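PDB 1Q1L: chorismate synthase from Aquifex aeolicus, which catalyses the last step of chorismate biosynthesis, probably with reduced FMN, eliminating phosphate from 5-enolpyruvylshikimate-3-phosphate to give chorismate. Local coordinates for residues 27-32 with 153-158; 182-187 with 318-323; 261-266 with 364-369. All coordinates share one frame; numbering follows the deposited sequence.

Contact 1 comes first along the chain. It closes a loop of 120 residues, bringing the loop after strand 21-27 back to residues 153-158 on helix 142-157. Contact 2 opens only after contact 1 has closed. It joins the loop before helix 187-197 to strand 317-323. Contact 3 opens inside that span and closes beyond it, at helix 356-379, so contacts 2 and 3 cross. Contacts 1 and 3 meet where K153 NZ forms a salt bridge with E364 OE1. Contacts 2 and 3 meet where V321 and M323 pack on I266 and A265. Together the three run from the four-stranded sheet through the central helices to the five-stranded sheet.

Contact 1: residues 27-32 with 153-158; sequences EGIPAN and KKFLSE
F155 holds CG anti to its own backbone N (chi1 171°), beside the carbonyl carbon, and this swings the ring off helix 142-157 onto P30. I29 has both side-chain torsions near -60° (chi1 -61°, chi2 -70°), which brings CD1 to the root of the same phenylalanine. The closest approach is P30 CD to F155 CE1, at 3.7 Å. P30 CG lies 3.9 Å from F155 CE1, so one side of the proline ring rests on one corner of the phenyl group. The two side chains cross at about a right angle. I29 CD1 adds a looser touch on F155 CB, 4.3 Å away. The contact is apolar and buried, and small in area.

Two further helices touch F155: A372 and L376 of 356-379, and M384 of 384-399. F159, farther along the chain, meets its ring edge-to-face. P30 also packs on L376 and M384. The loop that leaves strand 21-27, an inner strand of the four-stranded sheet, is thus seated on helices 142-157, 356-379 and 384-399.

Contact 2: residues 182-187 with 318-323; sequences SYFANP and VVRVAM
F184 and V318 are the points where the two backbones come nearest, with F184 CA 6.7 Å from V318 CA. Residues 182-184 belong to a short 3-10 segment, whose turn is held by A185 N bonding to S182 O and N186 N to Y183 O. Residues 318-323 are extended strand. V318 and R320 point from the strand toward the 3-10 segment, while V319 between them points away.

V318 has CG1 anti to its backbone N (chi1 177°), and this methyl stands over the middle of the F184 ring. V318 CG1 is 3.6 Å from the F184 ring centroid, only 10° off the ring normal, a clear CH-pi contact. R320 comes to the same ring from its edge. R320 CD lies near the ring plane, 4.0 Å from F184 CZ. The arginine chain bends at chi3, and its guanidinium plane is turned 30° from that of the ring. The charged end is gripped elsewhere: R320 NH1 by E270 and R320 NE by E232, both in salt bridges.

With a leucine in place of F184 the ring is gone, so V318 CG1 would probably lose its CH-pi partner and the R320 CD methylene would be less well covered.

Y183 OH also reaches E232, and N186 N-caps helix 187-197 through K189 N. Strand 317-323 runs antiparallel between strands 229-236 and 266-271. F184 therefore lies on one face of the five-stranded sheet, while V319 meets helix 252-261 on the other.

Contact 3: residues 261-266 with 364-369; sequences MSIQAI and EAMLAI
I263 and M366, a selenomethionine, carry most of this contact. I263 CD1 lies 3.7 Å from M366 CG, and I263 CG1 is 3.8 Å from the same atom. The two side chains slide past each other in opposite directions, so the isoleucine end lies alongside the root of the selenomethionine. M366 then folds back on itself at chi2 (-48°) and chi3 (-61°). That double bend carries its methyl to the serine: M366 CE sits 4.0 Å from S262 OG. The hydroxyl finds its polar partners elsewhere, in A259 O and R145 NH1.

I263 opens a type II beta turn that ends at I266, closed by I266 N bonding to I263 O at 3.1 Å. The turn links helix 252-261 to strand 266-271 in the beta-alpha-beta sandwich of this enzyme. Its two central residues, Q264 and A265, are predicted to bind FMN. I263, just before them, packs the start of the turn against helix 356-379.

R145 of helix 142-157 is the second-shell neighbour common to all three, touching I263 and M366 as well as bonding to S262. Two residues before M366 on the helix, E364 points away from the turn and pairs with R46 in a salt bridge. A265 pairs through its backbone with K324, another residue of the predicted FMN site. From outside the chain, W248 of the fourth subunit covers S262 and M366.

Contact 1: residues 27-32 with 153-158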
loop_
_atom_site.group_PDB
_atom_site.type_symbol
_atom_site.label_atom_id
_atom_site.label_comp_id
_atom_site.label_asym_id
_atom_site.label_seq_id
_atom_site.Cartn_x
_atom_site.Cartn_y
_atom_site.Cartn_z
ATOM N N GLU A 27 -7.986 11.048 -4.168
ATOM C CA GLU A 27 -6.720 11.706 -4.444
ATOM C C GLU A 27 -6.013 11.095 -5.646
ATOM O O GLU A 27 -5.999 9.878 -5.813
ATOM C CB GLU A 27 -5.804 11.604 -3.224
ATOM C CG GLU A 27 -4.502 12.362 -3.379
ATOM C CD GLU A 27 -3.554 12.141 -2.215
ATOM O OE1 GLU A 27 -2.906 11.076 -2.170
ATOM O OE2 GLU A 27 -3.463 13.030 -1.341
ATOM N N GLY A 28 -5.416 11.938 -6.479
ATOM C CA GLY A 28 -4.694 11.431 -7.630
ATOM C C GLY A 28 -5.187 11.883 -8.988
ATOM O O GLY A 28 -4.473 11.717 -9.981
ATOM N N ILE A 29 -6.401 12.431 -9.060
ATOM C CA ILE A 29 -6.906 12.910 -10.350
ATOM C C ILE A 29 -6.070 14.127 -10.727
ATOM O O ILE A 29 -5.902 15.035 -9.923
ATOM C CB ILE A 29 -8.390 13.312 -10.279
ATOM C CG1 ILE A 29 -9.238 12.098 -9.884
ATOM C CG2 ILE A 29 -8.851 13.823 -11.642
ATOM C CD1 ILE A 29 -9.342 11.038 -10.964
ATOM N N PRO A 30 -5.526 14.158 -11.952
ATOM C CA PRO A 30 -4.703 15.302 -12.364
ATOM C C PRO A 30 -5.408 16.644 -12.283
ATOM O O PRO A 30 -6.642 16.720 -12.259
ATOM C CB PRO A 30 -4.308 14.951 -13.794
ATOM C CG PRO A 30 -4.323 13.438 -13.786
ATOM C CD PRO A 30 -5.580 13.141 -13.016
ATOM N N ALA A 31 -4.600 17.700 -12.245
ATOM C CA ALA A 31 -5.097 19.069 -12.188
ATOM C C ALA A 31 -5.574 19.518 -13.563
ATOM O O ALA A 31 -5.110 19.014 -14.586
ATOM C CB ALA A 31 -3.983 20.008 -11.711
ATOM N N ASN A 32 -6.500 20.474 -13.568
ATOM C CA ASN A 32 -7.041 21.060 -14.786
ATOM C C ASN A 32 -8.105 20.228 -15.491
ATOM O O ASN A 32 -8.359 20.415 -16.680
ATOM C CB ASN A 32 -5.899 21.403 -15.757
ATOM C CG ASN A 32 -4.934 22.440 -15.182
ATOM O OD1 ASN A 32 -3.833 22.637 -15.699
ATOM N ND2 ASN A 32 -5.350 23.109 -14.112
ATOM N N LYS A 153 -14.982 8.704 -14.201
ATOM C CA LYS A 153 -15.586 8.639 -15.530
ATOM C C LYS A 153 -15.277 9.924 -16.288
ATOM O O LYS A 153 -14.927 9.889 -17.465
ATOM C CB LYS A 153 -17.103 8.483 -15.445
ATOM C CG LYS A 153 -17.603 7.102 -15.075
ATOM C CD LYS A 153 -19.116 7.043 -15.253
ATOM C CE LYS A 153 -19.676 5.676 -14.910
ATOM N NZ LYS A 153 -21.156 5.641 -15.088
ATOM N N LYS A 154 -15.425 11.068 -15.625
ATOM C CA LYS A 154 -15.138 12.340 -16.282
ATOM C C LYS A 154 -13.694 12.321 -16.769
ATOM O O LYS A 154 -13.395 12.708 -17.901
ATOM C CB LYS A 154 -15.351 13.511 -15.320
ATOM C CG LYS A 154 -15.168 14.875 -15.981
ATOM C CD LYS A 154 -16.071 15.009 -17.214
ATOM C CE LYS A 154 -15.761 16.273 -18.013
ATOM N NZ LYS A 154 -16.008 17.511 -17.224
ATOM N N PHE A 155 -12.797 11.859 -15.908
ATOM C CA PHE A 155 -11.383 11.768 -16.262
ATOM C C PHE A 155 -11.180 10.901 -17.514
ATOM O O PHE A 155 -10.487 11.296 -18.453
ATOM C CB PHE A 155 -10.589 11.178 -15.088
ATOM C CG PHE A 155 -9.163 10.848 -15.430
ATOM C CD1 PHE A 155 -8.241 11.859 -15.698
ATOM C CD2 PHE A 155 -8.752 9.519 -15.526
ATOM C CE1 PHE A 155 -6.929 11.547 -16.060
ATOM C CE2 PHE A 155 -7.446 9.199 -15.885
ATOM C CZ PHE A 155 -6.531 10.215 -16.155
ATOM N N LEU A 156 -11.800 9.727 -17.523
ATOM C CA LEU A 156 -11.680 8.785 -18.637
ATOM C C LEU A 156 -12.245 9.298 -19.954
ATOM O O LEU A 156 -11.715 8.999 -21.027
ATOM C CB LEU A 156 -12.380 7.471 -18.298
ATOM C CG LEU A 156 -11.735 6.553 -17.267
ATOM C CD1 LEU A 156 -12.663 5.377 -16.993
ATOM C CD2 LEU A 156 -10.386 6.072 -17.778
ATOM N N SER A 157 -13.338 10.050 -19.872
ATOM C CA SER A 157 -13.964 10.588 -21.069
ATOM C C SER A 157 -13.045 11.557 -21.802
ATOM O O SER A 157 -13.191 11.755 -23.007
ATOM C CB SER A 157 -15.284 11.281 -20.711
ATOM O OG SER A 157 -15.073 12.345 -19.805
ATOM N N GLU A 158 -12.099 12.160 -21.087
ATOM C CA GLU A 158 -11.170 13.100 -21.710
ATOM C C GLU A 158 -10.289 12.367 -22.710
ATOM O O GLU A 158 -9.674 12.986 -23.586
ATOM C CB GLU A 158 -10.273 13.769 -20.659
ATOM C CG GLU A 158 -10.999 14.638 -19.645
ATOM C CD GLU A 158 -11.681 15.840 -20.273
ATOM O OE1 GLU A 158 -11.062 16.497 -21.139
ATOM O OE2 GLU A 158 -12.831 16.135 -19.892
#

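Contact 2: residues 182-187 with 318-323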
loop_
_atom_site.group_PDB
_atom_site.type_symbol
_atom_site.label_atom_id
_atom_site.label_comp_id
_atom_site.label_asym_id
_atom_site.label_seq_id
_atom_site.Cartn_x
_atom_site.Cartn_y
_atom_site.Cartn_z
ATOM N N SER A 182 -21.859 -12.212 -29.340
ATOM C CA SER A 182 -21.005 -11.666 -30.382
ATOM C C SER A 182 -20.903 -10.149 -30.242
ATOM O O SER A 182 -19.911 -9.549 -30.651
ATOM C CB SER A 182 -21.565 -12.016 -31.762
ATOM O OG SER A 182 -22.844 -11.432 -31.928
ATOM N N TYR A 183 -21.926 -9.527 -29.665
ATOM C CA TYR A 183 -21.911 -8.079 -29.505
ATOM C C TYR A 183 -20.782 -7.571 -28.593
ATOM O O TYR A 183 -20.511 -6.368 -28.550
ATOM C CB TYR A 183 -23.276 -7.583 -29.007
ATOM C CG TYR A 183 -23.676 -8.064 -27.630
ATOM C CD1 TYR A 183 -23.156 -7.466 -26.475
ATOM C CD2 TYR A 183 -24.560 -9.127 -27.480
ATOM C CE1 TYR A 183 -23.516 -7.926 -25.205
ATOM C CE2 TYR A 183 -24.920 -9.593 -26.222
ATOM C CZ TYR A 183 -24.396 -8.989 -25.090
ATOM O OH TYR A 183 -24.755 -9.466 -23.853
ATOM N N PHE A 184 -20.118 -8.482 -27.878
ATOM C CA PHE A 184 -19.003 -8.110 -26.997
ATOM C C PHE A 184 -17.907 -7.438 -27.822
ATOM O O PHE A 184 -17.066 -6.715 -27.291
ATOM C CB PHE A 184 -18.387 -9.348 -26.329
ATOM C CG PHE A 184 -19.153 -9.869 -25.151
ATOM C CD1 PHE A 184 -20.356 -9.289 -24.758
ATOM C CD2 PHE A 184 -18.662 -10.952 -24.428
ATOM C CE1 PHE A 184 -21.059 -9.781 -23.662
ATOM C CE2 PHE A 184 -19.353 -11.453 -23.331
ATOM C CZ PHE A 184 -20.559 -10.864 -22.946
ATOM N N ALA A 185 -17.897 -7.709 -29.123
ATOM C CA ALA A 185 -16.892 -7.129 -30.000
ATOM C C ALA A 185 -17.470 -5.984 -30.817
ATOM O O ALA A 185 -16.884 -5.577 -31.814
ATOM C CB ALA A 185 -16.339 -8.201 -30.930
ATOM N N ASN A 186 -18.607 -5.448 -30.385
ATOM C CA ASN A 186 -19.256 -4.378 -31.132
ATOM C C ASN A 186 -19.530 -3.117 -30.305
ATOM O O ASN A 186 -20.576 -3.002 -29.665
ATOM C CB ASN A 186 -20.572 -4.906 -31.710
ATOM C CG ASN A 186 -21.092 -4.057 -32.840
ATOM O OD1 ASN A 186 -21.102 -2.828 -32.759
ATOM N ND2 ASN A 186 -21.542 -4.710 -33.905
ATOM N N PRO A 187 -18.598 -2.146 -30.326
ATOM C CA PRO A 187 -18.749 -0.892 -29.576
ATOM C C PRO A 187 -20.104 -0.218 -29.809
ATOM O O PRO A 187 -20.782 0.177 -28.860
ATOM C CB PRO A 187 -17.586 -0.045 -30.090
ATOM C CG PRO A 187 -16.531 -1.066 -30.344
ATOM C CD PRO A 187 -17.308 -2.172 -31.039
ATOM N N VAL A 318 -15.309 -6.102 -21.158
ATOM C CA VAL A 318 -16.656 -6.568 -20.861
ATOM C C VAL A 318 -16.647 -7.443 -19.635
ATOM O O VAL A 318 -15.939 -8.449 -19.579
ATOM C CB VAL A 318 -17.247 -7.353 -22.041
ATOM C CG1 VAL A 318 -18.640 -7.884 -21.677
ATOM C CG2 VAL A 318 -17.321 -6.458 -23.261
ATOM N N VAL A 319 -17.458 -7.055 -18.658
ATOM C CA VAL A 319 -17.544 -7.769 -17.397
ATOM C C VAL A 319 -18.978 -8.168 -17.086
ATOM O O VAL A 319 -19.888 -7.351 -17.195
ATOM C CB VAL A 319 -17.021 -6.874 -16.247
ATOM C CG1 VAL A 319 -16.854 -7.679 -14.994
ATOM C CG2 VAL A 319 -15.719 -6.216 -16.663
ATOM N N ARG A 320 -19.171 -9.417 -16.680
ATOM C CA ARG A 320 -20.507 -9.922 -16.349
ATOM C C ARG A 320 -20.556 -10.069 -14.830
ATOM O O ARG A 320 -19.664 -10.663 -14.229
ATOM C CB ARG A 320 -20.744 -11.266 -17.047
ATOM C CG ARG A 320 -20.241 -11.294 -18.491
ATOM C CD ARG A 320 -20.841 -12.454 -19.282
ATOM N NE ARG A 320 -22.280 -12.296 -19.455
ATOM C CZ ARG A 320 -23.199 -13.021 -18.825
ATOM N NH1 ARG A 320 -22.839 -13.973 -17.973
ATOM N NH2 ARG A 320 -24.485 -12.780 -19.034
ATOM N N VAL A 321 -21.605 -9.529 -14.220
ATOM C CA VAL A 321 -21.728 -9.524 -12.771
ATOM C C VAL A 321 -23.040 -10.100 -12.255
ATOM O O VAL A 321 -24.119 -9.725 -12.714
ATOM C CB VAL A 321 -21.568 -8.073 -12.254
ATOM C CG1 VAL A 321 -21.467 -8.050 -10.745
ATOM C CG2 VAL A 321 -20.334 -7.436 -12.899
ATOM N N ALA A 322 -22.934 -10.994 -11.274
ATOM C CA ALA A 322 -24.104 -11.650 -10.696
ATOM C C ALA A 322 -24.435 -11.146 -9.296
ATOM O O ALA A 322 -23.586 -11.163 -8.395
ATOM C CB ALA A 322 -23.880 -13.158 -10.670
HETATM N N MSE A 323 -25.673 -10.696 -9.117
HETATM C CA MSE A 323 -26.129 -10.196 -7.824
HETATM C C MSE A 323 -27.163 -11.151 -7.230
HETATM O O MSE A 323 -28.169 -11.452 -7.867
HETATM C CB MSE A 323 -26.760 -8.813 -7.982
HETATM C CG MSE A 323 -27.164 -8.191 -6.665
HETATM SE SE MSE A 323 -28.321 -6.682 -6.895
HETATM C CE MSE A 323 -30.003 -7.653 -6.857
#

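Contact 3: residues 261-266 with 364-369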
loop_
_atom_site.group_PDB
_atom_site.type_symbol
_atom_site.label_atom_id
_atom_site.label_comp_id
_atom_site.label_asym_id
_atom_site.label_seq_id
_atom_site.Cartn_x
_atom_site.Cartn_y
_atom_site.Cartn_z
HETATM N N MSE A 261 -16.713 -7.717 -7.294
HETATM C CA MSE A 261 -17.124 -8.619 -6.225
HETATM C C MSE A 261 -17.253 -7.899 -4.889
HETATM O O MSE A 261 -17.945 -8.380 -3.983
HETATM C CB MSE A 261 -16.122 -9.764 -6.081
HETATM C CG MSE A 261 -16.630 -10.924 -5.259
HETATM SE SE MSE A 261 -17.910 -12.017 -6.253
HETATM C CE MSE A 261 -16.637 -13.124 -7.201
ATOM N N SER A 262 -16.598 -6.748 -4.762
ATOM C CA SER A 262 -16.663 -5.996 -3.514
ATOM C C SER A 262 -18.021 -5.313 -3.351
ATOM O O SER A 262 -18.377 -4.886 -2.258
ATOM C CB SER A 262 -15.541 -4.945 -3.446
ATOM O OG SER A 262 -15.782 -3.856 -4.322
ATOM N N ILE A 263 -18.775 -5.204 -4.437
ATOM C CA ILE A 263 -20.095 -4.573 -4.371
ATOM C C ILE A 263 -21.040 -5.486 -3.581
ATOM O O ILE A 263 -21.032 -6.706 -3.749
ATOM C CB ILE A 263 -20.671 -4.328 -5.791
ATOM C CG1 ILE A 263 -19.730 -3.412 -6.576
ATOM C CG2 ILE A 263 -22.059 -3.692 -5.703
ATOM C CD1 ILE A 263 -20.082 -3.285 -8.061
ATOM N N GLN A 264 -21.842 -4.896 -2.704
ATOM C CA GLN A 264 -22.769 -5.675 -1.895
ATOM C C GLN A 264 -23.659 -6.570 -2.752
ATOM O O GLN A 264 -24.123 -6.155 -3.810
ATOM C CB GLN A 264 -23.650 -4.746 -1.058
ATOM C CG GLN A 264 -24.813 -5.460 -0.381
ATOM C CD GLN A 264 -25.692 -4.518 0.422
ATOM O OE1 GLN A 264 -26.723 -4.921 0.959
ATOM N NE2 GLN A 264 -25.283 -3.254 0.508
ATOM N N ALA A 265 -23.879 -7.796 -2.280
ATOM C CA ALA A 265 -24.723 -8.781 -2.957
ATOM C C ALA A 265 -24.123 -9.445 -4.193
ATOM O O ALA A 265 -24.723 -10.377 -4.741
ATOM C CB ALA A 265 -26.078 -8.158 -3.318
ATOM N N ILE A 266 -22.964 -8.982 -4.645
ATOM C CA ILE A 266 -22.338 -9.577 -5.825
ATOM C C ILE A 266 -21.655 -10.891 -5.465
ATOM O O ILE A 266 -20.774 -10.931 -4.605
ATOM C CB ILE A 266 -21.298 -8.634 -6.460
ATOM C CG1 ILE A 266 -21.970 -7.327 -6.897
ATOM C CG2 ILE A 266 -20.641 -9.309 -7.662
ATOM C CD1 ILE A 266 -23.169 -7.520 -7.812
ATOM N N GLU A 364 -20.606 0.299 -12.987
ATOM C CA GLU A 364 -19.972 1.226 -13.909
ATOM C C GLU A 364 -18.961 2.066 -13.135
ATOM O O GLU A 364 -17.857 2.321 -13.604
ATOM C CB GLU A 364 -21.011 2.155 -14.535
ATOM C CG GLU A 364 -22.005 1.496 -15.468
ATOM C CD GLU A 364 -23.078 2.472 -15.932
ATOM O OE1 GLU A 364 -22.845 3.701 -15.830
ATOM O OE2 GLU A 364 -24.143 2.010 -16.401
ATOM N N ALA A 365 -19.360 2.499 -11.947
ATOM C CA ALA A 365 -18.494 3.306 -11.093
ATOM C C ALA A 365 -17.213 2.554 -10.728
ATOM O O ALA A 365 -16.122 3.111 -10.793
ATOM C CB ALA A 365 -19.248 3.697 -9.829
HETATM N N MSE A 366 -17.351 1.289 -10.342
HETATM C CA MSE A 366 -16.191 0.481 -9.960
HETATM C C MSE A 366 -15.235 0.264 -11.132
HETATM O O MSE A 366 -14.012 0.341 -10.975
HETATM C CB MSE A 366 -16.647 -0.866 -9.389
HETATM C CG MSE A 366 -17.448 -0.748 -8.094
HETATM SE SE MSE A 366 -16.603 0.412 -6.767
HETATM C CE MSE A 366 -14.961 -0.570 -6.528
ATOM N N LEU A 367 -15.792 0.001 -12.308
ATOM C CA LEU A 367 -14.979 -0.198 -13.495
ATOM C C LEU A 367 -14.244 1.089 -13.872
ATOM O O LEU A 367 -13.100 1.044 -14.307
ATOM C CB LEU A 367 -15.840 -0.655 -14.674
ATOM C CG LEU A 367 -15.025 -0.872 -15.956
ATOM C CD1 LEU A 367 -13.945 -1.930 -15.692
ATOM C CD2 LEU A 367 -15.945 -1.321 -17.100
ATOM N N ALA A 368 -14.906 2.232 -13.716
ATOM C CA ALA A 368 -14.286 3.509 -14.046
ATOM C C ALA A 368 -13.116 3.803 -13.099
ATOM O O ALA A 368 -12.108 4.382 -13.500
ATOM C CB ALA A 368 -15.325 4.633 -13.973
ATOM N N ILE A 369 -13.255 3.395 -11.845
ATOM C CA ILE A 369 -12.198 3.618 -10.863
ATOM C C ILE A 369 -10.974 2.768 -11.199
ATOM O O ILE A 369 -9.842 3.254 -11.191
ATOM C CB ILE A 369 -12.698 3.285 -9.444
ATOM C CG1 ILE A 369 -13.776 4.302 -9.036
ATOM C CG2 ILE A 369 -11.532 3.339 -8.436
ATOM C CD1 ILE A 369 -14.408 4.021 -7.693
#